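Local coordinates for cupin 2 conserved barrel domain protein (Planctomyces limnophilus, PDB 4H7L), which binds a copper(II) ion in a cupin barrel and, although its biological function is unknown, resembles the Pac13-like cupins, at residues T45-T55 against E109-F120. Numbering follows the deposited sequence.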
# COMPACT_ATOMS: atom_id res chain seq x y z
N THR B 45 -9.19 -10.26 2.68
CA THR B 45 -9.00 -8.95 2.06
C THR B 45 -8.88 -9.12 0.55
O THR B 45 -8.68 -10.23 0.06
CB THR B 45 -7.75 -8.25 2.60
OG1 THR B 45 -6.58 -9.01 2.27
CG2 THR B 45 -7.83 -8.09 4.11
N SER B 46 -9.00 -8.02 -0.18
CA SER B 46 -8.93 -8.05 -1.63
C SER B 46 -7.50 -7.91 -2.13
O SER B 46 -7.21 -8.17 -3.30
CB SER B 46 -9.78 -6.93 -2.23
OG SER B 46 -11.16 -7.23 -2.13
N VAL B 47 -6.60 -7.48 -1.24
CA VAL B 47 -5.21 -7.26 -1.61
C VAL B 47 -4.28 -7.78 -0.53
O VAL B 47 -4.65 -7.87 0.64
CB VAL B 47 -4.93 -5.77 -1.82
CG1 VAL B 47 -5.98 -5.15 -2.72
CG2 VAL B 47 -4.89 -5.03 -0.49
N SER B 48 -3.06 -8.13 -0.94
CA SER B 48 -2.02 -8.48 0.01
C SER B 48 -1.15 -7.25 0.19
O SER B 48 -1.07 -6.41 -0.70
CB SER B 48 -1.16 -9.63 -0.52
OG SER B 48 -1.94 -10.78 -0.75
N VAL B 49 -0.50 -7.14 1.35
CA VAL B 49 0.41 -6.04 1.59
C VAL B 49 1.74 -6.56 2.13
O VAL B 49 1.80 -7.12 3.23
CB VAL B 49 -0.19 -5.01 2.55
CG1 VAL B 49 0.81 -3.91 2.85
CG2 VAL B 49 -1.45 -4.42 1.94
N HIS B 50 2.79 -6.40 1.34
CA HIS B 50 4.12 -6.85 1.71
C HIS B 50 4.98 -5.66 2.13
O HIS B 50 4.90 -4.59 1.55
CB HIS B 50 4.81 -7.52 0.52
CG HIS B 50 4.03 -8.65 -0.08
ND1 HIS B 50 2.86 -9.13 0.46
CD2 HIS B 50 4.27 -9.39 -1.19
CE1 HIS B 50 2.40 -10.12 -0.29
NE2 HIS B 50 3.24 -10.30 -1.29
N TYR B 51 5.80 -5.87 3.15
CA TYR B 51 6.85 -4.92 3.51
C TYR B 51 8.17 -5.59 3.12
O TYR B 51 8.61 -6.53 3.77
CB TYR B 51 6.78 -4.59 4.99
CG TYR B 51 7.93 -3.75 5.51
CD1 TYR B 51 8.07 -2.43 5.13
CD2 TYR B 51 8.84 -4.28 6.40
CE1 TYR B 51 9.11 -1.66 5.61
CE2 TYR B 51 9.88 -3.52 6.90
CZ TYR B 51 10.01 -2.21 6.49
OH TYR B 51 11.04 -1.44 6.98
N THR B 52 8.78 -5.10 2.05
CA THR B 52 9.82 -5.85 1.37
C THR B 52 11.16 -5.12 1.34
O THR B 52 11.24 -3.95 0.97
CB THR B 52 9.41 -6.16 -0.08
OG1 THR B 52 8.23 -6.96 -0.08
CG2 THR B 52 10.52 -6.88 -0.82
N GLN B 53 12.21 -5.84 1.72
CA GLN B 53 13.57 -5.32 1.69
C GLN B 53 14.28 -5.81 0.43
O GLN B 53 14.51 -7.01 0.27
CB GLN B 53 14.34 -5.78 2.92
CG GLN B 53 13.73 -5.33 4.24
CD GLN B 53 13.88 -3.84 4.46
OE1 GLN B 53 14.35 -3.12 3.58
NE2 GLN B 53 13.49 -3.37 5.64
N ILE B 54 14.63 -4.88 -0.45
CA ILE B 54 15.42 -5.21 -1.63
C ILE B 54 16.89 -5.16 -1.26
O ILE B 54 17.45 -4.08 -1.03
CB ILE B 54 15.18 -4.22 -2.79
CG1 ILE B 54 13.70 -3.87 -2.92
CG2 ILE B 54 15.72 -4.81 -4.10
CD1 ILE B 54 12.80 -5.04 -3.21
N THR B 55 17.53 -6.33 -1.19
CA THR B 55 18.92 -6.42 -0.77
C THR B 55 19.84 -6.95 -1.87
O THR B 55 21.05 -6.74 -1.83
CB THR B 55 19.06 -7.32 0.46
OG1 THR B 55 18.36 -8.55 0.23
CG2 THR B 55 18.49 -6.64 1.70
N GLU B 109 19.58 -1.15 -3.66
CA GLU B 109 18.86 -1.44 -2.43
C GLU B 109 17.67 -0.50 -2.23
O GLU B 109 17.68 0.64 -2.68
CB GLU B 109 19.80 -1.37 -1.23
CG GLU B 109 20.92 -2.39 -1.27
CD GLU B 109 21.36 -2.85 0.11
OE1 GLU B 109 20.54 -2.80 1.05
OE2 GLU B 109 22.54 -3.25 0.26
N ALA B 110 16.65 -1.00 -1.55
CA ALA B 110 15.43 -0.23 -1.32
C ALA B 110 14.50 -0.93 -0.33
O ALA B 110 14.60 -2.13 -0.11
CB ALA B 110 14.71 0.00 -2.64
N THR B 111 13.59 -0.15 0.26
CA THR B 111 12.53 -0.69 1.10
C THR B 111 11.19 -0.24 0.53
O THR B 111 10.98 0.94 0.28
CB THR B 111 12.65 -0.19 2.54
OG1 THR B 111 13.96 -0.45 3.05
CG2 THR B 111 11.61 -0.88 3.43
N ILE B 112 10.28 -1.19 0.32
CA ILE B 112 9.01 -0.85 -0.30
C ILE B 112 7.82 -1.50 0.39
O ILE B 112 7.96 -2.48 1.11
CB ILE B 112 8.98 -1.27 -1.78
CG1 ILE B 112 9.05 -2.79 -1.91
CG2 ILE B 112 10.14 -0.63 -2.53
CD1 ILE B 112 8.33 -3.31 -3.14
N ILE B 113 6.65 -0.90 0.18
CA ILE B 113 5.39 -1.55 0.46
C ILE B 113 4.86 -2.06 -0.87
O ILE B 113 4.56 -1.28 -1.75
CB ILE B 113 4.34 -0.58 1.02
CG1 ILE B 113 4.81 0.06 2.33
CG2 ILE B 113 3.01 -1.30 1.23
CD1 ILE B 113 4.88 -0.89 3.49
N ASN B 114 4.76 -3.38 -1.01
CA ASN B 114 4.21 -3.94 -2.23
C ASN B 114 2.76 -4.33 -2.03
O ASN B 114 2.44 -5.22 -1.24
CB ASN B 114 5.03 -5.14 -2.69
CG ASN B 114 4.54 -5.72 -4.00
OD1 ASN B 114 3.70 -5.11 -4.67
ND2 ASN B 114 5.05 -6.89 -4.36
N ILE B 115 1.87 -3.65 -2.74
CA ILE B 115 0.44 -3.92 -2.66
C ILE B 115 0.03 -4.77 -3.86
O ILE B 115 0.17 -4.34 -5.00
CB ILE B 115 -0.36 -2.61 -2.65
CG1 ILE B 115 0.06 -1.76 -1.44
CG2 ILE B 115 -1.85 -2.89 -2.59
CD1 ILE B 115 -0.17 -0.28 -1.63
N VAL B 116 -0.48 -5.97 -3.59
CA VAL B 116 -0.77 -6.93 -4.65
C VAL B 116 -2.25 -7.26 -4.73
O VAL B 116 -2.88 -7.56 -3.71
CB VAL B 116 0.00 -8.24 -4.40
CG1 VAL B 116 -0.23 -9.22 -5.55
CG2 VAL B 116 1.48 -7.97 -4.22
N SER B 117 -2.81 -7.24 -5.93
CA SER B 117 -4.22 -7.58 -6.12
C SER B 117 -4.42 -8.46 -7.37
O SER B 117 -3.86 -8.19 -8.42
CB SER B 117 -5.06 -6.32 -6.26
OG SER B 117 -5.13 -5.91 -7.61
N PRO B 118 -5.22 -9.53 -7.24
CA PRO B 118 -5.82 -9.94 -5.97
C PRO B 118 -4.72 -10.42 -5.03
O PRO B 118 -3.54 -10.25 -5.34
CB PRO B 118 -6.74 -11.10 -6.36
CG PRO B 118 -6.83 -11.07 -7.86
CD PRO B 118 -5.56 -10.46 -8.33
N PRO B 119 -5.09 -11.03 -3.89
CA PRO B 119 -4.05 -11.43 -2.94
C PRO B 119 -2.92 -12.20 -3.61
O PRO B 119 -3.15 -13.01 -4.50
CB PRO B 119 -4.81 -12.32 -1.95
CG PRO B 119 -6.21 -11.81 -2.01
CD PRO B 119 -6.43 -11.43 -3.44
N PHE B 120 -1.70 -11.93 -3.16
CA PHE B 120 -0.48 -12.50 -3.74
C PHE B 120 -0.49 -14.03 -3.85
O PHE B 120 -0.86 -14.73 -2.92
CB PHE B 120 0.71 -12.04 -2.90
CG PHE B 120 1.96 -12.81 -3.17
CD1 PHE B 120 2.79 -12.46 -4.22
CD2 PHE B 120 2.32 -13.86 -2.36
CE1 PHE B 120 3.95 -13.16 -4.46
CE2 PHE B 120 3.48 -14.57 -2.59
CZ PHE B 120 4.30 -14.22 -3.64
O HOH W 1 7.20 -8.34 -2.30
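With chi1 of -55° the ring of His50 turns away from its own carbonyl carbon and reaches along the sheet to Phe120, whose CG, anti to its backbone N, sets the phenyl face across its path. The result is a T-shaped stack: the imidazole edge meets the phenyl face, the planes stand 80° apart, and His50 NE2 lies 3.4 Å from Phe120 CG. Val116 CG2 covers one face of the imidazole, while Asn114 runs alongside with its amide steeply turned against the ring. With His50 cut back to an alanine, the phenyl face of Phe120 would probably lose its edge partner, and the phenyl ring would be freer to turn. Next to the stack, Ser48 OG accepts the backbone N-H of Phe120 at 2.7 Å, fixing the chain just after Pro119, whose CD packs on Ser46 O.

Strands 48-54 and 110-117 are antiparallel neighbours in the curled sheet of the cupin barrel, four hydrogen-bonded pairs running from Ser48-Val116 to Ile54-Ala110. Thr52 N to Ile112 O, at 2.9 Å, is almost straight (178° at the hydrogen). Side chains alternate between two faces. The one carrying His50 and Asn114 looks toward the metal: the side chain of Asn114 comes within about 5 Å of the copper(II) ion, and its ND2 hydrogen-bonds Glu68, a copper ligand, so it is a second-shell residue. A water bonded to Thr52 OG1 at 2.8 Å adds a weak bond from Asn114 ND2.

On the other face, Tyr51 CE1 rests 3.4 Å from Thr111 CG2, and Ile113 CD1 comes to the tyrosine edge. Val49 CG1 meets Ile113 CG2 at 3.8 Å. On this same face, Ile115 packs on Ile115 of the second subunit, and Tyr51 on Leu93 of that subunit.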